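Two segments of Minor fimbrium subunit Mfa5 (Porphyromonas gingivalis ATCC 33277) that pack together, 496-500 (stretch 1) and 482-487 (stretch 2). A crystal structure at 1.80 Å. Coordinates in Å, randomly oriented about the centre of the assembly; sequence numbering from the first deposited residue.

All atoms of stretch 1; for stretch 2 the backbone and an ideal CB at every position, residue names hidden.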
# COMPACT_ATOMS: atom_id res chain seq x y z
N GLY A 496 3.23 27.50 20.69
CA GLY A 496 2.75 27.90 22.00
C GLY A 496 1.28 28.30 22.07
O GLY A 496 0.84 28.76 23.12
N GLY A 497 0.53 28.12 21.00
CA GLY A 497 -0.86 28.52 20.97
C GLY A 497 -1.78 27.49 21.61
O GLY A 497 -1.35 26.54 22.27
N PHE A 498 -3.06 27.72 21.39
CA PHE A 498 -4.10 26.81 21.83
C PHE A 498 -4.16 25.62 20.89
O PHE A 498 -4.03 25.79 19.68
CB PHE A 498 -5.45 27.50 21.80
CG PHE A 498 -5.59 28.63 22.80
CD1 PHE A 498 -5.22 28.44 24.11
CD2 PHE A 498 -6.17 29.83 22.42
CE1 PHE A 498 -5.37 29.45 25.03
CE2 PHE A 498 -6.34 30.85 23.34
CZ PHE A 498 -5.93 30.66 24.65
N ASP A 499 -4.43 24.44 21.45
CA ASP A 499 -4.75 23.29 20.62
C ASP A 499 -6.00 23.55 19.77
O ASP A 499 -7.01 24.06 20.28
CB ASP A 499 -5.05 22.07 21.48
CG ASP A 499 -3.79 21.31 21.90
OD1 ASP A 499 -2.98 20.95 21.02
OD2 ASP A 499 -3.65 21.08 23.11
N THR A 500 -5.97 23.12 18.51
CA THR A 500 -7.21 22.97 17.75
C THR A 500 -7.89 21.64 18.03
O THR A 500 -9.12 21.52 17.93
CB THR A 500 -6.97 23.11 16.25
OG1 THR A 500 -6.09 22.07 15.82
CG2 THR A 500 -6.33 24.44 15.90
N UNK A 482 -9.79 29.55 31.42
CA UNK A 482 -8.33 29.58 31.39
C UNK A 482 -7.81 28.32 30.70
O UNK A 482 -7.25 27.42 31.31
CB UNK A 482 -7.76 29.70 32.80
N UNK A 483 -8.01 28.30 29.38
CA UNK A 483 -7.60 27.14 28.57
C UNK A 483 -6.09 27.00 28.60
O UNK A 483 -5.35 27.98 28.39
CB UNK A 483 -8.09 27.27 27.13
N UNK A 484 -5.55 25.79 28.75
CA UNK A 484 -4.10 25.62 28.68
C UNK A 484 -3.57 25.75 27.26
O UNK A 484 -4.26 25.47 26.28
CB UNK A 484 -3.70 24.26 29.25
N UNK A 485 -2.33 26.18 27.15
CA UNK A 485 -1.67 26.24 25.86
C UNK A 485 -0.92 24.94 25.62
O UNK A 485 -0.66 24.17 26.55
CB UNK A 485 -0.72 27.44 25.78
N UNK A 486 -0.56 24.69 24.37
CA UNK A 486 0.22 23.52 23.99
C UNK A 486 1.67 23.95 23.79
O UNK A 486 2.00 24.62 22.80
CB UNK A 486 -0.34 22.87 22.73
N UNK A 487 2.53 23.55 24.70
CA UNK A 487 3.94 23.91 24.67
C UNK A 487 4.83 22.81 24.11
O UNK A 487 6.05 22.97 24.09
CB UNK A 487 4.41 24.27 26.08

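At position 482 the CA-to-CB bond points away from stretch 1, and the ideal CB has no atom of that stretch within 5.5 Å. The contact therefore sets no preference, and polar or charged residues fit as well as any. The deposited residue is D482, whose side chain stays out of reach.

Position 483 is better defined. Its CB points toward stretch 1 and lies 4.1 Å from F498 CE1, so the local surface is aromatic carbon with no charge to answer. An aliphatic side chain of moderate size, such as valine, leucine, isoleucine or methionine, would suit. The residue is I483, with chi1 in m and chi2 in t; its CG2 packs 3.8 Å from F498 CD1. The backbone contributes as well, since I483 O sits at the edge of the ring, 3.7 Å from F498 CE1.

At 484 the CB again points away, and phi/psi of -72/152° are compatible with many residues, proline among them. The deposited P484 works through its carbonyl: P484 O accepts a hydrogen bond from a water (2.6 Å to the water O) that in turn accepts one from D499 N (2.6 Å to the same O), linking the two backbones.

Position 485 directs its CB sideways, with the ideal atom 3.4 Å from G496 O and 3.7 Å from G497 O, while F498 CD1 is 4.9 Å away. Two carbonyls crowd the base and an aromatic ring lies beyond, so a compact side chain, such as alanine, valine or threonine, is reasonable. The residue is V485 (chi1 m), whose CG1 reaches to 4.0 Å from F498 CE1, an apolar contact oblique to the ring.

At 486 the backbone N donates to G497 O at 2.9 Å, with a nearly linear N-H...O angle of 179°; this requires a free amide and argues against proline. The ideal CB, pointing sideways, is 3.7 Å from D499 OD1, a carboxylate oxygen that favours a donor: asparagine, serine, threonine or a basic residue could respond. The deposited N486 adopts chi1 t, and its ND2 donates to D499 OD1 at 2.9 Å and 170°. Its carbonyl is also engaged: N486 O lies 3.5 Å from G496 CA in a CA-H...O contact and accepts from a second water (2.6 Å to its O), which accepts from G496 N (2.8 Å to that O).

At 487 the CB points away with no stretch 1 atom within 5.5 Å, leaving the choice open. The residue is T487, chi1 p, and it makes no contact here.

Stretch 2, residues 482-487: DIPVNT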
# COMPACT_ATOMS: atom_id res chain seq x y z
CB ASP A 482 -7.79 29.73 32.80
CG ASP A 482 -8.08 31.11 33.37
OD1 ASP A 482 -8.03 32.09 32.61
OD2 ASP A 482 -8.38 31.22 34.58
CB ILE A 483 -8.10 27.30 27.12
CG1 ILE A 483 -9.62 27.21 27.09
CG2 ILE A 483 -7.42 26.25 26.22
CD1 ILE A 483 -10.20 27.69 25.77
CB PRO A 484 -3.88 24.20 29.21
CG PRO A 484 -5.12 23.47 28.80
CD PRO A 484 -6.26 24.50 28.92
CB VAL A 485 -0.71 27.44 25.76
CG1 VAL A 485 -1.49 28.75 25.83
CG2 VAL A 485 0.34 27.39 26.84
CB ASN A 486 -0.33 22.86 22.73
CG ASN A 486 0.46 21.62 22.33
OD1 ASN A 486 1.68 21.54 22.53
ND2 ASN A 486 -0.24 20.63 21.74
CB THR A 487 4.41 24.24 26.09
OG1 THR A 487 4.26 23.08 26.93
CG2 THR A 487 3.56 25.36 26.68
O HOH W 1 -4.74 24.15 24.05
O HOH W 2 3.69 24.74 20.85
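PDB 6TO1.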